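Local coordinates for protein catalase (Bacillus pumilus, PDB 4QON) that probably breaks hydrogen peroxide down to water and oxygen at a buried haem, here with catechol bound beside it, at residues A[55-60]-A[96-101]. Sequence-based numbering, arbitrary orientation.
Sequences VVHARG and STVIHP. With HEM (protoporphyrin IX containing Fe), chain E; CAQ (catechol), chain G.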
loop_
_atom_site.group_PDB
_atom_site.type_symbol
_atom_site.label_atom_id
_atom_site.label_comp_id
_atom_site.label_asym_id
_atom_site.label_seq_id
_atom_site.Cartn_x
_atom_site.Cartn_y
_atom_site.Cartn_z
ATOM N N VAL A 55 -15.710 0.314 2.557
ATOM C CA VAL A 55 -16.082 -0.678 3.567
ATOM C C VAL A 55 -17.612 -0.863 3.726
ATOM O O VAL A 55 -18.095 -1.959 4.014
ATOM C CB VAL A 55 -15.385 -0.410 4.905
ATOM C CG1 VAL A 55 -15.912 0.830 5.604
ATOM C CG2 VAL A 55 -15.445 -1.626 5.852
ATOM N N VAL A 56 -18.355 0.231 3.614
ATOM C CA VAL A 56 -19.777 0.133 3.388
ATOM C C VAL A 56 -20.142 1.063 2.243
ATOM O O VAL A 56 -19.363 1.955 1.877
ATOM C CB VAL A 56 -20.569 0.503 4.674
ATOM C CG1 VAL A 56 -20.434 -0.618 5.676
ATOM C CG2 VAL A 56 -20.038 1.792 5.303
ATOM N N HIS A 57 -21.361 0.927 1.736
ATOM C CA HIS A 57 -21.808 1.793 0.599
ATOM C C HIS A 57 -20.941 1.627 -0.660
ATOM O O HIS A 57 -20.701 2.591 -1.409
ATOM C CB HIS A 57 -21.864 3.273 0.924
ATOM C CG HIS A 57 -22.881 3.658 1.970
ATOM N ND1 HIS A 57 -24.055 4.307 1.655
ATOM C CD2 HIS A 57 -22.891 3.502 3.309
ATOM C CE1 HIS A 57 -24.748 4.533 2.760
ATOM N NE2 HIS A 57 -24.044 4.095 3.788
ATOM N N ALA A 58 -20.517 0.404 -0.902
ATOM C CA ALA A 58 -19.576 0.081 -1.984
ATOM C C ALA A 58 -20.230 0.221 -3.358
ATOM O O ALA A 58 -19.574 0.622 -4.319
ATOM C CB ALA A 58 -19.007 -1.305 -1.787
ATOM N N ARG A 59 -21.530 -0.113 -3.458
ATOM C CA ARG A 59 -22.314 0.021 -4.691
ATOM C C ARG A 59 -22.942 1.407 -4.725
ATOM O O ARG A 59 -23.670 1.792 -3.809
ATOM C CB ARG A 59 -23.375 -1.089 -4.840
ATOM C CG ARG A 59 -24.489 -0.764 -5.837
ATOM C CD ARG A 59 -24.006 -0.715 -7.267
ATOM N NE ARG A 59 -24.196 -2.003 -7.920
ATOM C CZ ARG A 59 -23.906 -2.255 -9.183
ATOM N NH1 ARG A 59 -23.357 -1.318 -9.972
ATOM N NH2 ARG A 59 -24.153 -3.467 -9.679
ATOM N N GLY A 60 -22.627 2.144 -5.797
ATOM C CA GLY A 60 -23.198 3.491 -5.981
ATOM C C GLY A 60 -22.918 4.121 -7.314
ATOM O O GLY A 60 -22.282 3.513 -8.196
ATOM N N SER A 96 -25.997 5.546 -3.171
ATOM C CA SER A 96 -25.508 4.176 -2.958
ATOM C C SER A 96 -26.479 3.268 -2.208
ATOM O O SER A 96 -27.399 3.769 -1.512
ATOM C CB SER A 96 -24.197 4.302 -2.202
ATOM O OG SER A 96 -24.329 5.046 -0.991
ATOM N N THR A 97 -26.232 1.943 -2.272
ATOM C CA THR A 97 -26.738 1.026 -1.271
ATOM C C THR A 97 -25.791 0.979 -0.088
ATOM O O THR A 97 -24.870 1.825 -0.007
ATOM C CB THR A 97 -27.050 -0.354 -1.895
ATOM O OG1 THR A 97 -25.878 -0.978 -2.356
ATOM C CG2 THR A 97 -28.021 -0.212 -3.122
ATOM N N VAL A 98 -25.916 -0.001 0.790
ATOM C CA VAL A 98 -25.031 -0.035 1.963
ATOM C C VAL A 98 -24.170 -1.285 2.154
ATOM O O VAL A 98 -22.947 -1.174 2.317
ATOM C CB VAL A 98 -25.835 0.189 3.231
ATOM C CG1 VAL A 98 -24.898 0.143 4.429
ATOM C CG2 VAL A 98 -26.537 1.525 3.162
ATOM N N ILE A 99 -24.786 -2.459 2.256
ATOM C CA ILE A 99 -24.162 -3.596 2.843
ATOM C C ILE A 99 -23.394 -4.490 1.846
ATOM O O ILE A 99 -22.266 -4.880 2.129
ATOM C CB ILE A 99 -25.155 -4.446 3.593
ATOM C CG1 ILE A 99 -25.602 -3.694 4.867
ATOM C CG2 ILE A 99 -24.582 -5.801 3.928
ATOM C CD1 ILE A 99 -24.516 -3.451 5.928
ATOM N N HIS A 100 -23.969 -4.759 0.684
ATOM C CA HIS A 100 -23.280 -5.680 -0.255
ATOM C C HIS A 100 -22.203 -5.010 -1.083
ATOM O O HIS A 100 -22.115 -3.752 -1.130
ATOM C CB HIS A 100 -24.281 -6.434 -1.067
ATOM C CG HIS A 100 -25.102 -7.354 -0.227
ATOM N ND1 HIS A 100 -24.750 -8.670 0.016
ATOM C CD2 HIS A 100 -26.210 -7.115 0.505
ATOM C CE1 HIS A 100 -25.657 -9.230 0.787
ATOM N NE2 HIS A 100 -26.541 -8.299 1.119
ATOM N N PRO A 101 -21.336 -5.833 -1.750
ATOM C CA PRO A 101 -20.186 -5.233 -2.421
ATOM C C PRO A 101 -20.499 -4.504 -3.700
ATOM O O PRO A 101 -21.674 -4.418 -4.110
ATOM C CB PRO A 101 -19.223 -6.452 -2.650
ATOM C CG PRO A 101 -19.646 -7.488 -1.638
ATOM C CD PRO A 101 -21.160 -7.295 -1.591
HETATM C CHA HEM E . -19.597 5.695 3.774
HETATM C CHB HEM E . -18.410 5.000 8.373
HETATM C CHC HEM E . -22.916 6.322 9.751
HETATM C CHD HEM E . -23.847 7.617 5.163
HETATM C C1A HEM E . -18.900 5.386 4.908
HETATM C C2A HEM E . -17.544 4.884 4.921
HETATM C C3A HEM E . -17.223 4.691 6.224
HETATM C C4A HEM E . -18.358 5.079 7.006
HETATM C CMA HEM E . -15.882 4.219 6.762
HETATM C CAA HEM E . -16.651 4.652 3.709
HETATM C CBA HEM E . -16.148 6.028 3.207
HETATM C CGA HEM E . -15.103 5.958 2.092
HETATM O O1A HEM E . -14.868 6.979 1.350
HETATM O O2A HEM E . -14.453 4.904 1.934
HETATM C C1B HEM E . -19.569 5.299 9.097
HETATM C C2B HEM E . -19.624 5.166 10.531
HETATM C C3B HEM E . -20.859 5.509 10.919
HETATM C C4B HEM E . -21.592 5.909 9.701
HETATM C CMB HEM E . -18.555 4.715 11.489
HETATM C CAB HEM E . -21.377 5.540 12.305
HETATM C CBB HEM E . -20.546 5.279 13.305
HETATM C C1C HEM E . -23.550 6.831 8.635
HETATM C C2C HEM E . -24.693 7.630 8.646
HETATM C C3C HEM E . -24.949 7.977 7.336
HETATM C C4C HEM E . -23.958 7.444 6.512
HETATM C CMC HEM E . -25.532 8.054 9.824
HETATM C CAC HEM E . -25.957 8.917 6.899
HETATM C CBC HEM E . -26.263 9.826 7.813
HETATM C C1D HEM E . -22.766 7.147 4.434
HETATM C C2D HEM E . -22.702 7.319 2.991
HETATM C C3D HEM E . -21.532 6.764 2.599
HETATM C C4D HEM E . -20.856 6.285 3.813
HETATM C CMD HEM E . -23.787 7.951 2.144
HETATM C CAD HEM E . -21.008 6.691 1.190
HETATM C CBD HEM E . -20.321 8.011 0.798
HETATM C CGD HEM E . -19.879 7.864 -0.648
HETATM O O1D HEM E . -20.739 7.970 -1.555
HETATM O O2D HEM E . -18.686 7.604 -0.918
HETATM N NA HEM E . -19.392 5.507 6.194
HETATM N NB HEM E . -20.768 5.766 8.665
HETATM N NC HEM E . -23.092 6.796 7.350
HETATM N ND HEM E . -21.627 6.575 4.878
HETATM FE FE HEM E . -21.254 6.174 6.664
HETATM C C1 CAQ G . -25.050 0.524 7.968
HETATM C C2 CAQ G . -23.951 1.307 7.712
HETATM C C3 CAQ G . -24.101 2.520 7.077
HETATM O O3 CAQ G . -23.058 3.357 6.816
HETATM C C4 CAQ G . -25.466 2.952 6.686
HETATM O O4 CAQ G . -25.562 4.151 6.113
HETATM C C5 CAQ G . -26.572 2.168 6.975
HETATM C C6 CAQ G . -26.337 0.950 7.601
HETATM O O HOH W 1 -20.822 -2.009 0.802
HETATM O O HOH W 2 -23.136 -1.046 -1.187
#
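The imidazole of His57 is gripped on both sides of its ring by the haem and Val98, and by Ser96 at its edge. Pyrrole carbon C2D of the haem lies 3.4 Å above the plane of the His57 ring, over its centre. From the opposite face CG2 of Val98 makes a CH-pi contact, 3.8 Å from the ring centroid and displaced toward the rim. The ring's rotation is set by a nearly straight bond from His57 ND1 to Ser96 OG (2.8 Å), with the hydroxyl close to the imidazole plane. Ser96 presents that oxygen by placing OG between its own backbone N and carbonyl carbon (chi1 55°). With ND1 acting as donor, His57 NE2 is turned to the catechol, 2.8 Å from its O4, with a weak second bond to O3; Asn130 also binds this ligand. Val98 CG1, anti to the backbone N (chi1 180°), packs 3.6 Å from catechol C1, while Val56 CG2 touches both catechol O3 and haem C1A.

The backbones hold this geometry. His57 N donates to a lone pair of Val98 O at 2.7 Å, and Thr97 N reaches Arg59 O from a tilt, next to the antiparallel pair Gly60 and Ser96 where strands 60-69 and 88-96 meet. Two waters bridge the loops; one accepts from Arg59 N and donates to His100 O, 2.9 Å from each. An alanine in place of His57 would probably leave Ser96 OG and the catechol without their shared partner and open a gap between Val98 and the haem.

A histidine lying face-on over the haem on its distal side, tied to a serine, is the hallmark of haem catalases, consistent with His57 acting on peroxide where the catechol now sits.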